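Local structure of sister chromatid cohesion protein (Chaetomium thermophilum, 5T8V) at residues Tyr147-Ile152 with Glu218-Ala223; Glu153-Leu158 with Ser205-Leu210; Phe226-Leu231 with Met258-Gln263. The protein probably acts as a cohesin loader that binds chromatin, here as the C-terminal, HEAT-repeat part of a longer nuclear protein. One frame throughout, in Å; residues are numbered along the deposited sequence.

Contact 1 of 3, residues Tyr147-Ile152 with Glu218-Ala223; sequences YSENAI and ETVTNA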
ATOM      1  N   TYR A 147     -45.367  54.166  -1.007  1.00 46.42           N
ATOM      2  CA  TYR A 147     -44.005  53.720  -0.752  1.00 46.19           C
ATOM      3  C   TYR A 147     -43.355  54.672   0.239  1.00 48.25           C
ATOM      4  O   TYR A 147     -43.425  55.893   0.067  1.00 51.48           O
ATOM      5  CB  TYR A 147     -43.191  53.666  -2.047  1.00 48.07           C
ATOM      6  CG  TYR A 147     -43.763  52.735  -3.093  1.00 48.55           C
ATOM      7  CD1 TYR A 147     -44.791  53.148  -3.931  1.00 50.43           C
ATOM      8  CD2 TYR A 147     -43.271  51.446  -3.245  1.00 47.20           C
ATOM      9  CE1 TYR A 147     -45.316  52.301  -4.889  1.00 50.62           C
ATOM     10  CE2 TYR A 147     -43.788  50.593  -4.199  1.00 47.88           C
ATOM     11  CZ  TYR A 147     -44.809  51.025  -5.018  1.00 49.83           C
ATOM     12  OH  TYR A 147     -45.324  50.174  -5.970  1.00 51.05           O
ATOM     13  N   SER A 148     -42.732  54.115   1.276  1.00 25.96           N
ATOM     14  CA  SER A 148     -42.025  54.913   2.271  1.00 26.57           C
ATOM     15  C   SER A 148     -40.789  54.154   2.720  1.00 25.62           C
ATOM     16  O   SER A 148     -40.892  53.014   3.184  1.00 24.04           O
ATOM     17  CB  SER A 148     -42.920  55.232   3.473  1.00 26.43           C
ATOM     18  OG  SER A 148     -43.035  54.112   4.331  1.00 24.68           O
ATOM     19  N   GLU A 149     -39.622  54.787   2.583  1.00 62.87           N
ATOM     20  CA  GLU A 149     -38.391  54.191   3.090  1.00 63.08           C
ATOM     21  C   GLU A 149     -38.478  53.947   4.591  1.00 60.84           C
ATOM     22  O   GLU A 149     -37.925  52.963   5.100  1.00 60.52           O
ATOM     23  CB  GLU A 149     -37.205  55.101   2.760  1.00 67.82           C
ATOM     24  CG  GLU A 149     -35.943  54.369   2.323  1.00 69.46           C
ATOM     25  CD  GLU A 149     -35.247  53.652   3.464  1.00 71.57           C
ATOM     26  OE1 GLU A 149     -35.452  54.046   4.631  1.00 74.70           O
ATOM     27  OE2 GLU A 149     -34.495  52.693   3.192  1.00 69.95           O
ATOM     28  N   ASN A 150     -39.186  54.821   5.311  1.00 40.53           N
ATOM     29  CA  ASN A 150     -39.260  54.705   6.762  1.00 37.45           C
ATOM     30  C   ASN A 150     -39.998  53.441   7.184  1.00 33.22           C
ATOM     31  O   ASN A 150     -39.646  52.823   8.193  1.00 31.89           O
ATOM     32  CB  ASN A 150     -39.938  55.941   7.350  1.00 38.55           C
ATOM     33  CG  ASN A 150     -39.953  55.927   8.864  1.00 38.34           C
ATOM     34  OD1 ASN A 150     -38.914  56.073   9.507  1.00 39.28           O
ATOM     35  ND2 ASN A 150     -41.135  55.757   9.442  1.00 37.90           N
ATOM     36  N   ALA A 151     -41.028  53.043   6.434  1.00 27.70           N
ATOM     37  CA  ALA A 151     -41.730  51.805   6.761  1.00 24.18           C
ATOM     38  C   ALA A 151     -40.790  50.613   6.653  1.00 22.35           C
ATOM     39  O   ALA A 151     -40.759  49.744   7.535  1.00 21.32           O
ATOM     40  CB  ALA A 151     -42.942  51.625   5.846  1.00 23.97           C
ATOM     41  N   ILE A 152     -40.007  50.556   5.574  1.00 21.59           N
ATOM     42  CA  ILE A 152     -38.986  49.521   5.453  1.00 20.46           C
ATOM     43  C   ILE A 152     -38.049  49.571   6.651  1.00 21.29           C
ATOM     44  O   ILE A 152     -37.700  48.535   7.228  1.00 21.17           O
ATOM     45  CB  ILE A 152     -38.216  49.675   4.127  1.00 21.28           C
ATOM     46  CG1 ILE A 152     -39.169  49.499   2.942  1.00 21.19           C
ATOM     47  CG2 ILE A 152     -37.083  48.654   4.046  1.00 21.00           C
ATOM     48  CD1 ILE A 152     -38.557  49.812   1.600  1.00 22.29           C
ATOM     49  N   GLU A 218     -28.572  49.437  -0.337  1.00 49.47           N
ATOM     50  CA  GLU A 218     -27.616  48.383  -0.018  1.00 49.00           C
ATOM     51  C   GLU A 218     -27.436  48.210   1.486  1.00 47.34           C
ATOM     52  O   GLU A 218     -27.024  47.131   1.929  1.00 47.02           O
ATOM     53  CB  GLU A 218     -26.269  48.683  -0.681  1.00 52.31           C
ATOM     54  CG  GLU A 218     -25.149  47.727  -0.298  1.00 54.95           C
ATOM     55  CD  GLU A 218     -23.897  47.927  -1.133  1.00 59.35           C
ATOM     56  OE1 GLU A 218     -23.853  47.429  -2.279  1.00 59.14           O
ATOM     57  OE2 GLU A 218     -22.957  48.591  -0.645  1.00 62.11           O
ATOM     58  N   THR A 219     -27.736  49.242   2.278  1.00 41.24           N
ATOM     59  CA  THR A 219     -27.660  49.104   3.728  1.00 41.40           C
ATOM     60  C   THR A 219     -28.808  48.253   4.258  1.00 38.85           C
ATOM     61  O   THR A 219     -28.628  47.472   5.201  1.00 38.58           O
ATOM     62  CB  THR A 219     -27.661  50.486   4.386  1.00 43.95           C
ATOM     63  OG1 THR A 219     -28.780  51.246   3.913  1.00 44.81           O
ATOM     64  CG2 THR A 219     -26.375  51.233   4.065  1.00 45.02           C
ATOM     65  N   VAL A 220     -29.991  48.383   3.654  1.00 33.98           N
ATOM     66  CA  VAL A 220     -31.126  47.544   4.036  1.00 31.48           C
ATOM     67  C   VAL A 220     -30.815  46.079   3.756  1.00 28.58           C
ATOM     68  O   VAL A 220     -30.969  45.215   4.627  1.00 27.37           O
ATOM     69  CB  VAL A 220     -32.398  48.001   3.300  1.00 31.23           C
ATOM     70  CG1 VAL A 220     -33.548  47.020   3.529  1.00 29.89           C
ATOM     71  CG2 VAL A 220     -32.798  49.398   3.753  1.00 33.23           C
ATOM     72  N   THR A 221     -30.376  45.777   2.531  1.00 34.00           N
ATOM     73  CA  THR A 221     -30.087  44.392   2.174  1.00 32.22           C
ATOM     74  C   THR A 221     -28.888  43.854   2.943  1.00 32.51           C
ATOM     75  O   THR A 221     -28.834  42.655   3.236  1.00 32.58           O
ATOM     76  CB  THR A 221     -29.841  44.266   0.672  1.00 31.70           C
ATOM     77  OG1 THR A 221     -28.716  45.070   0.297  1.00 32.81           O
ATOM     78  CG2 THR A 221     -31.067  44.714  -0.107  1.00 32.19           C
ATOM     79  N   ASN A 222     -27.920  44.710   3.274  1.00 25.90           N
ATOM     80  CA  ASN A 222     -26.813  44.269   4.116  1.00 26.32           C
ATOM     81  C   ASN A 222     -27.311  43.886   5.505  1.00 26.43           C
ATOM     82  O   ASN A 222     -26.914  42.849   6.054  1.00 25.89           O
ATOM     83  CB  ASN A 222     -25.750  45.364   4.206  1.00 28.22           C
ATOM     84  CG  ASN A 222     -24.856  45.417   2.977  1.00 29.22           C
ATOM     85  OD1 ASN A 222     -25.087  44.716   1.990  1.00 29.22           O
ATOM     86  ND2 ASN A 222     -23.828  46.254   3.034  1.00 30.54           N
ATOM     87  N   ALA A 223     -28.192  44.705   6.084  1.00 30.89           N
ATOM     88  CA  ALA A 223     -28.750  44.381   7.391  1.00 29.68           C
ATOM     89  C   ALA A 223     -29.559  43.091   7.338  1.00 28.90           C
ATOM     90  O   ALA A 223     -29.487  42.265   8.255  1.00 29.33           O
ATOM     91  CB  ALA A 223     -29.614  45.538   7.888  1.00 29.62           C
TER
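Val220 overlaps the CG2 branch of Ile152 with one of its methyls and the carboxylate of Glu149 with the other. Its CG1, anti to the backbone N (chi1 172°), lies 3.9 Å from CG2 of Ile152, and the two branched side chains cross at about a right angle, one methyl from each making the touch. The second methyl, Val220 CG2, comes within 3.7 Å of Glu149 OE2, where the two side chains run past one another in opposite directions. Glu149 gets there by a bend at chi2 (-72°), but it is exposed and poorly ordered, so the exact position of OE2, and with it this approach, is doubtful; no hydrogen bond joins the segments. The carboxylate of Glu153, one turn further along the helix, lies near that of Glu149.

Both helices are just beginning here. Ser148 is the N-cap of helix 149-172, its OG accepting from Ala151 N at 3.1 Å. In helix 218-232, Glu218 O takes two donors from the same face of its plane, Asn222 N and the Thr221 hydroxyl. Ile152 also packs on Met134 of helix 120-136 and on Met137. Apolar touches of this kind, between the first turns of neighbouring helices, are in keeping with the packed helices of a HEAT-repeat array.

Contact 2 of 3, residues Glu153-Leu158 with Ser205-Leu210; sequences EQALSL and SMMSEL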
ATOM      1  N   GLU A 153     -37.631  50.774   7.051  1.00 33.16           N
ATOM      2  CA  GLU A 153     -36.728  50.897   8.190  1.00 34.63           C
ATOM      3  C   GLU A 153     -37.347  50.292   9.447  1.00 31.80           C
ATOM      4  O   GLU A 153     -36.691  49.545  10.183  1.00 29.57           O
ATOM      5  CB  GLU A 153     -36.373  52.368   8.413  1.00 39.94           C
ATOM      6  CG  GLU A 153     -34.993  52.586   9.009  1.00 45.62           C
ATOM      7  CD  GLU A 153     -33.884  52.155   8.069  1.00 49.67           C
ATOM      8  OE1 GLU A 153     -34.129  52.104   6.844  1.00 49.66           O
ATOM      9  OE2 GLU A 153     -32.771  51.862   8.554  1.00 52.13           O
ATOM     10  N   GLN A 154     -38.619  50.605   9.706  1.00 34.89           N
ATOM     11  CA  GLN A 154     -39.301  50.066  10.878  1.00 33.48           C
ATOM     12  C   GLN A 154     -39.371  48.545  10.819  1.00 30.65           C
ATOM     13  O   GLN A 154     -39.052  47.858  11.797  1.00 30.52           O
ATOM     14  CB  GLN A 154     -40.706  50.664  10.981  1.00 34.47           C
ATOM     15  CG  GLN A 154     -40.728  52.163  11.225  1.00 38.10           C
ATOM     16  CD  GLN A 154     -42.112  52.765  11.049  1.00 40.26           C
ATOM     17  OE1 GLN A 154     -42.923  52.273  10.262  1.00 39.49           O
ATOM     18  NE2 GLN A 154     -42.388  53.836  11.784  1.00 42.86           N
ATOM     19  N   ALA A 155     -39.795  47.999   9.676  1.00 18.36           N
ATOM     20  CA  ALA A 155     -39.867  46.549   9.530  1.00 17.32           C
ATOM     21  C   ALA A 155     -38.512  45.907   9.801  1.00 17.43           C
ATOM     22  O   ALA A 155     -38.413  44.916  10.536  1.00 16.96           O
ATOM     23  CB  ALA A 155     -40.364  46.193   8.129  1.00 17.01           C
ATOM     24  N   LEU A 156     -37.452  46.465   9.216  1.00 18.97           N
ATOM     25  CA  LEU A 156     -36.112  45.929   9.423  1.00 19.41           C
ATOM     26  C   LEU A 156     -35.726  45.961  10.897  1.00 19.78           C
ATOM     27  O   LEU A 156     -35.158  44.993  11.422  1.00 19.69           O
ATOM     28  CB  LEU A 156     -35.110  46.719   8.583  1.00 20.59           C
ATOM     29  CG  LEU A 156     -33.630  46.396   8.770  1.00 21.68           C
ATOM     30  CD1 LEU A 156     -33.351  44.920   8.517  1.00 21.05           C
ATOM     31  CD2 LEU A 156     -32.804  47.276   7.845  1.00 23.68           C
ATOM     32  N   SER A 157     -36.025  47.067  11.582  1.00 26.22           N
ATOM     33  CA  SER A 157     -35.770  47.133  13.015  1.00 27.37           C
ATOM     34  C   SER A 157     -36.493  46.010  13.743  1.00 25.75           C
ATOM     35  O   SER A 157     -35.890  45.278  14.533  1.00 26.11           O
ATOM     36  CB  SER A 157     -36.197  48.493  13.565  1.00 30.35           C
ATOM     37  OG  SER A 157     -35.420  49.531  12.997  1.00 33.76           O
ATOM     38  N   LEU A 158     -37.791  45.848  13.477  1.00 26.98           N
ATOM     39  CA  LEU A 158     -38.548  44.800  14.151  1.00 26.24           C
ATOM     40  C   LEU A 158     -37.942  43.427  13.897  1.00 26.00           C
ATOM     41  O   LEU A 158     -37.911  42.582  14.796  1.00 27.11           O
ATOM     42  CB  LEU A 158     -40.010  44.826  13.704  1.00 25.87           C
ATOM     43  CG  LEU A 158     -40.965  45.644  14.575  1.00 26.35           C
ATOM     44  CD1 LEU A 158     -42.344  45.677  13.941  1.00 26.19           C
ATOM     45  CD2 LEU A 158     -41.045  45.084  15.991  1.00 25.58           C
ATOM     46  N   SER A 205     -40.194  36.512   5.759  1.00 16.76           N
ATOM     47  CA  SER A 205     -40.472  36.084   4.394  1.00 17.98           C
ATOM     48  C   SER A 205     -41.042  37.231   3.571  1.00 17.91           C
ATOM     49  O   SER A 205     -40.738  37.364   2.377  1.00 19.89           O
ATOM     50  CB  SER A 205     -41.434  34.897   4.399  1.00 18.91           C
ATOM     51  OG  SER A 205     -42.753  35.312   4.700  1.00 19.60           O
ATOM     52  N   MET A 206     -41.863  38.081   4.193  1.00 18.63           N
ATOM     53  CA  MET A 206     -42.408  39.223   3.469  1.00 20.28           C
ATOM     54  C   MET A 206     -41.312  40.195   3.051  1.00 20.22           C
ATOM     55  O   MET A 206     -41.435  40.850   2.011  1.00 21.48           O
ATOM     56  CB  MET A 206     -43.452  39.946   4.318  1.00 21.60           C
ATOM     57  CG  MET A 206     -44.171  41.065   3.570  1.00 24.00           C
ATOM     58  SD  MET A 206     -45.032  40.474   2.096  1.00 25.62           S
ATOM     59  CE  MET A 206     -44.471  41.664   0.885  1.00 26.84           C
ATOM     60  N   MET A 207     -40.248  40.317   3.846  1.00 16.06           N
ATOM     61  CA  MET A 207     -39.111  41.137   3.435  1.00 16.64           C
ATOM     62  C   MET A 207     -38.375  40.497   2.267  1.00 17.69           C
ATOM     63  O   MET A 207     -38.002  41.185   1.301  1.00 18.23           O
ATOM     64  CB  MET A 207     -38.159  41.347   4.613  1.00 16.59           C
ATOM     65  CG  MET A 207     -38.790  42.037   5.807  1.00 16.15           C
ATOM     66  SD  MET A 207     -39.337  43.714   5.446  1.00 16.57           S
ATOM     67  CE  MET A 207     -37.771  44.556   5.241  1.00 17.77           C
ATOM     68  N   SER A 208     -38.150  39.179   2.341  1.00 28.35           N
ATOM     69  CA  SER A 208     -37.573  38.467   1.204  1.00 30.35           C
ATOM     70  C   SER A 208     -38.340  38.771  -0.071  1.00 30.69           C
ATOM     71  O   SER A 208     -37.741  39.016  -1.125  1.00 31.90           O
ATOM     72  CB  SER A 208     -37.565  36.960   1.466  1.00 32.02           C
ATOM     73  OG  SER A 208     -36.603  36.617   2.446  1.00 34.20           O
ATOM     74  N   GLU A 209     -39.672  38.764   0.003  1.00 27.75           N
ATOM     75  CA  GLU A 209     -40.471  39.140  -1.158  1.00 29.63           C
ATOM     76  C   GLU A 209     -40.260  40.605  -1.521  1.00 29.30           C
ATOM     77  O   GLU A 209     -40.131  40.945  -2.703  1.00 29.64           O
ATOM     78  CB  GLU A 209     -41.949  38.862  -0.885  1.00 32.54           C
ATOM     79  CG  GLU A 209     -42.881  39.238  -2.024  1.00 35.66           C
ATOM     80  CD  GLU A 209     -44.332  38.941  -1.707  1.00 37.50           C
ATOM     81  OE1 GLU A 209     -44.588  38.155  -0.769  1.00 37.08           O
ATOM     82  OE2 GLU A 209     -45.215  39.500  -2.393  1.00 39.29           O
ATOM     83  N   LEU A 210     -40.211  41.485  -0.518  1.00 28.02           N
ATOM     84  CA  LEU A 210     -40.085  42.916  -0.769  1.00 28.98           C
ATOM     85  C   LEU A 210     -38.884  43.223  -1.648  1.00 31.03           C
ATOM     86  O   LEU A 210     -39.012  43.867  -2.696  1.00 33.09           O
ATOM     87  CB  LEU A 210     -39.968  43.679   0.553  1.00 28.46           C
ATOM     88  CG  LEU A 210     -39.728  45.192   0.420  1.00 28.89           C
ATOM     89  CD1 LEU A 210     -41.030  45.922   0.133  1.00 29.33           C
ATOM     90  CD2 LEU A 210     -39.054  45.748   1.657  1.00 28.16           C
TER
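Ala155 and Met207 make the close part of this contact, CB of the alanine lying 3.8 Å from SD of the methionine. The sulfur lies against the methyl of Ala155, while the backbones stay well apart, with CA of Ala155 and CA of Met207 8.2 Å from each other. Met207 bridges that separation with a folded chain: CG sits beside the backbone N (chi1 -60°), and further bends at chi2 and chi3 bring CE to 4.4 Å from the backbone N of Leu156.

Around this point the fit is looser. Leu156 approaches helix 190-213 less closely and packs also on Ala223 and Leu224 of helix 218-232. Ala155 also meets Ala130, and Met206 and Leu210 meet Met134, all through helix 120-136. Glu153, Ser157 and Glu209 are partly exposed: Ser157 OG donates to Glu153 O at 3.1 Å, from the face of that carbonyl plane opposite to Ser157 N, and Glu209 forms a salt bridge with Lys213 along its own helix. With no hydrogen bond or charge pair between the segments, their association here is apolar, a thioether set against a methyl group over a small area.

Contact 3 of 3, residues Phe226-Leu231 with Met258-Gln263; sequences FAASQL and MDMICQ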
ATOM      1  N   PHE A 226     -27.196  40.200   7.278  1.00 29.08           N
ATOM      2  CA  PHE A 226     -26.610  39.948   8.590  1.00 29.79           C
ATOM      3  C   PHE A 226     -27.606  39.254   9.512  1.00 29.63           C
ATOM      4  O   PHE A 226     -27.253  38.297  10.215  1.00 29.54           O
ATOM      5  CB  PHE A 226     -26.130  41.266   9.199  1.00 31.47           C
ATOM      6  CG  PHE A 226     -25.378  41.104  10.488  1.00 33.67           C
ATOM      7  CD1 PHE A 226     -24.078  40.625  10.491  1.00 35.03           C
ATOM      8  CD2 PHE A 226     -25.964  41.442  11.697  1.00 34.38           C
ATOM      9  CE1 PHE A 226     -23.381  40.479  11.675  1.00 36.09           C
ATOM     10  CE2 PHE A 226     -25.271  41.299  12.883  1.00 35.51           C
ATOM     11  CZ  PHE A 226     -23.980  40.816  12.872  1.00 36.85           C
ATOM     12  N   ALA A 227     -28.859  39.715   9.513  1.00 24.74           N
ATOM     13  CA  ALA A 227     -29.882  39.103  10.353  1.00 24.60           C
ATOM     14  C   ALA A 227     -30.167  37.670   9.920  1.00 23.21           C
ATOM     15  O   ALA A 227     -30.206  36.754  10.751  1.00 23.44           O
ATOM     16  CB  ALA A 227     -31.154  39.943  10.307  1.00 24.65           C
ATOM     17  N   ALA A 228     -30.377  37.459   8.619  1.00 22.59           N
ATOM     18  CA  ALA A 228     -30.593  36.109   8.113  1.00 21.42           C
ATOM     19  C   ALA A 228     -29.386  35.227   8.389  1.00 21.61           C
ATOM     20  O   ALA A 228     -29.531  34.071   8.808  1.00 21.46           O
ATOM     21  CB  ALA A 228     -30.893  36.151   6.617  1.00 20.28           C
ATOM     22  N   SER A 229     -28.180  35.753   8.159  1.00 24.84           N
ATOM     23  CA  SER A 229     -26.974  35.010   8.500  1.00 25.58           C
ATOM     24  C   SER A 229     -26.997  34.581   9.960  1.00 27.02           C
ATOM     25  O   SER A 229     -26.559  33.476  10.297  1.00 28.01           O
ATOM     26  CB  SER A 229     -25.736  35.857   8.210  1.00 27.57           C
ATOM     27  OG  SER A 229     -24.559  35.215   8.676  1.00 29.29           O
ATOM     28  N   GLN A 230     -27.516  35.438  10.841  1.00 38.36           N
ATOM     29  CA  GLN A 230     -27.599  35.072  12.252  1.00 41.47           C
ATOM     30  C   GLN A 230     -28.626  33.965  12.472  1.00 39.79           C
ATOM     31  O   GLN A 230     -28.359  32.993  13.187  1.00 39.15           O
ATOM     32  CB  GLN A 230     -27.935  36.305  13.095  1.00 46.23           C
ATOM     33  CG  GLN A 230     -27.994  36.043  14.595  1.00 51.90           C
ATOM     34  CD  GLN A 230     -26.730  35.390  15.132  1.00 55.81           C
ATOM     35  OE1 GLN A 230     -25.830  36.071  15.624  1.00 59.17           O
ATOM     36  NE2 GLN A 230     -26.661  34.064  15.041  1.00 56.23           N
ATOM     37  N   LEU A 231     -29.809  34.097  11.864  1.00 24.37           N
ATOM     38  CA  LEU A 231     -30.834  33.066  11.999  1.00 23.07           C
ATOM     39  C   LEU A 231     -30.386  31.728  11.433  1.00 22.38           C
ATOM     40  O   LEU A 231     -30.932  30.688  11.821  1.00 22.50           O
ATOM     41  CB  LEU A 231     -32.122  33.495  11.292  1.00 22.12           C
ATOM     42  CG  LEU A 231     -33.184  34.236  12.103  1.00 22.85           C
ATOM     43  CD1 LEU A 231     -34.359  34.579  11.201  1.00 21.89           C
ATOM     44  CD2 LEU A 231     -33.657  33.411  13.292  1.00 23.74           C
ATOM     45  N   MET A 258     -32.530  31.013   4.891  1.00 22.93           N
ATOM     46  CA  MET A 258     -31.895  30.558   3.658  1.00 22.72           C
ATOM     47  C   MET A 258     -32.527  31.221   2.438  1.00 22.63           C
ATOM     48  O   MET A 258     -31.823  31.703   1.542  1.00 22.04           O
ATOM     49  CB  MET A 258     -31.986  29.039   3.554  1.00 22.79           C
ATOM     50  CG  MET A 258     -31.126  28.317   4.573  1.00 24.94           C
ATOM     51  SD  MET A 258     -31.217  26.529   4.415  1.00 25.89           S
ATOM     52  CE  MET A 258     -30.037  26.024   5.664  1.00 26.90           C
ATOM     53  N   ASP A 259     -33.861  31.258   2.390  1.00 22.79           N
ATOM     54  CA  ASP A 259     -34.539  31.930   1.285  1.00 22.92           C
ATOM     55  C   ASP A 259     -34.086  33.379   1.168  1.00 24.01           C
ATOM     56  O   ASP A 259     -33.791  33.866   0.069  1.00 24.92           O
ATOM     57  CB  ASP A 259     -36.054  31.857   1.477  1.00 23.74           C
ATOM     58  CG  ASP A 259     -36.598  30.456   1.286  1.00 24.96           C
ATOM     59  OD1 ASP A 259     -35.789  29.528   1.073  1.00 25.62           O
ATOM     60  OD2 ASP A 259     -37.833  30.281   1.353  1.00 25.42           O
ATOM     61  N   MET A 260     -34.015  34.085   2.298  1.00 27.17           N
ATOM     62  CA  MET A 260     -33.634  35.494   2.265  1.00 27.79           C
ATOM     63  C   MET A 260     -32.220  35.668   1.722  1.00 26.51           C
ATOM     64  O   MET A 260     -31.971  36.537   0.876  1.00 26.89           O
ATOM     65  CB  MET A 260     -33.752  36.093   3.667  1.00 29.89           C
ATOM     66  CG  MET A 260     -33.613  37.606   3.704  1.00 32.84           C
ATOM     67  SD  MET A 260     -33.857  38.296   5.349  1.00 36.02           S
ATOM     68  CE  MET A 260     -35.600  37.980   5.606  1.00 35.88           C
ATOM     69  N   ILE A 261     -31.279  34.846   2.193  1.00 16.95           N
ATOM     70  CA  ILE A 261     -29.897  34.973   1.738  1.00 16.64           C
ATOM     71  C   ILE A 261     -29.792  34.653   0.254  1.00 15.95           C
ATOM     72  O   ILE A 261     -29.029  35.293  -0.475  1.00 16.18           O
ATOM     73  CB  ILE A 261     -28.965  34.076   2.572  1.00 16.82           C
ATOM     74  CG1 ILE A 261     -28.980  34.515   4.038  1.00 19.69           C
ATOM     75  CG2 ILE A 261     -27.538  34.139   2.014  1.00 16.96           C
ATOM     76  CD1 ILE A 261     -28.199  33.604   4.969  1.00 20.44           C
ATOM     77  N   CYS A 262     -30.532  33.648  -0.216  1.00 16.56           N
ATOM     78  CA  CYS A 262     -30.540  33.359  -1.647  1.00 18.05           C
ATOM     79  C   CYS A 262     -31.076  34.544  -2.439  1.00 19.49           C
ATOM     80  O   CYS A 262     -30.566  34.864  -3.520  1.00 19.99           O
ATOM     81  CB  CYS A 262     -31.369  32.110  -1.933  1.00 16.35           C
ATOM     82  SG  CYS A 262     -30.587  30.593  -1.376  1.00 17.13           S
ATOM     83  N   GLN A 263     -32.106  35.210  -1.917  1.00 19.50           N
ATOM     84  CA  GLN A 263     -32.661  36.366  -2.612  1.00 20.03           C
ATOM     85  C   GLN A 263     -31.639  37.490  -2.709  1.00 20.10           C
ATOM     86  O   GLN A 263     -31.368  38.001  -3.801  1.00 19.34           O
ATOM     87  CB  GLN A 263     -33.927  36.836  -1.904  1.00 21.08           C
ATOM     88  CG  GLN A 263     -35.179  36.221  -2.476  1.00 22.52           C
ATOM     89  CD  GLN A 263     -35.654  36.952  -3.709  1.00 24.23           C
ATOM     90  OE1 GLN A 263     -36.233  38.028  -3.609  1.00 26.46           O
ATOM     91  NE2 GLN A 263     -35.404  36.378  -4.879  1.00 23.02           N
TER
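Ala228 presents its CB to two residues of helix 247-267 at once, Ile261 and Met260. The nearer is Ile261, whose CG1 lies 3.6 Å from the alanine CB; SD of Met260 lies 3.9 Å from the same carbon. Ile261 reaches further along the backbone of the facing helix, bringing CD1 to 3.8 Å from N of Ser229. Its CG1 branch stands anti to the carbonyl carbon and continues in an extended line to CD1 (chi2 174°), which carries the terminal methyl to the peptide between Ala228 and Ser229. Met260 is likewise extended through chi2 and bends only at chi3 (-68°), about the bond from the sulfur that meets Ala228 to its terminal methyl.

A small residue at this position permits the close approach. The CA atoms of Ala228 and Ile261 are 6.5 Å apart, and the axes of the two short helical segments come within 8.9 Å. Their N-to-C directions differ by 143°, so the helices run roughly antiparallel.

Neighbouring helices back the first shell. Met260 packs also on Leu204 of helix 190-213, Ile261 on Leu309 of helix 305-315, and Asp259 forms a salt bridge with Arg312 of that same helix. Ala227 and Leu231 also pack on Ile163 of helix 149-172. Successive helices packed antiparallel are the recurring arrangement of HEAT-repeat solenoids, to which this chain belongs.

From the N terminus, helix 149-172 supplies the opening segments of contacts 1 and 2, one directly after the other. Contact 2 closes first, when helix 190-213 returns to it; helix 218-232 then closes contact 1, a wider loop that encloses the smaller one. Contact 3 follows in series, joining the later part of helix 218-232 to helix 247-267. Contacts 1 and 2 have centres about 8 Å apart and touch directly, Ile152 against Leu210. Contacts 2 and 3 adjoin through helices 190-213 and 247-267, whereas contacts 1 and 3 are joined through helix 218-232. Together they tie four successive helices of the N-terminal part of the chain together.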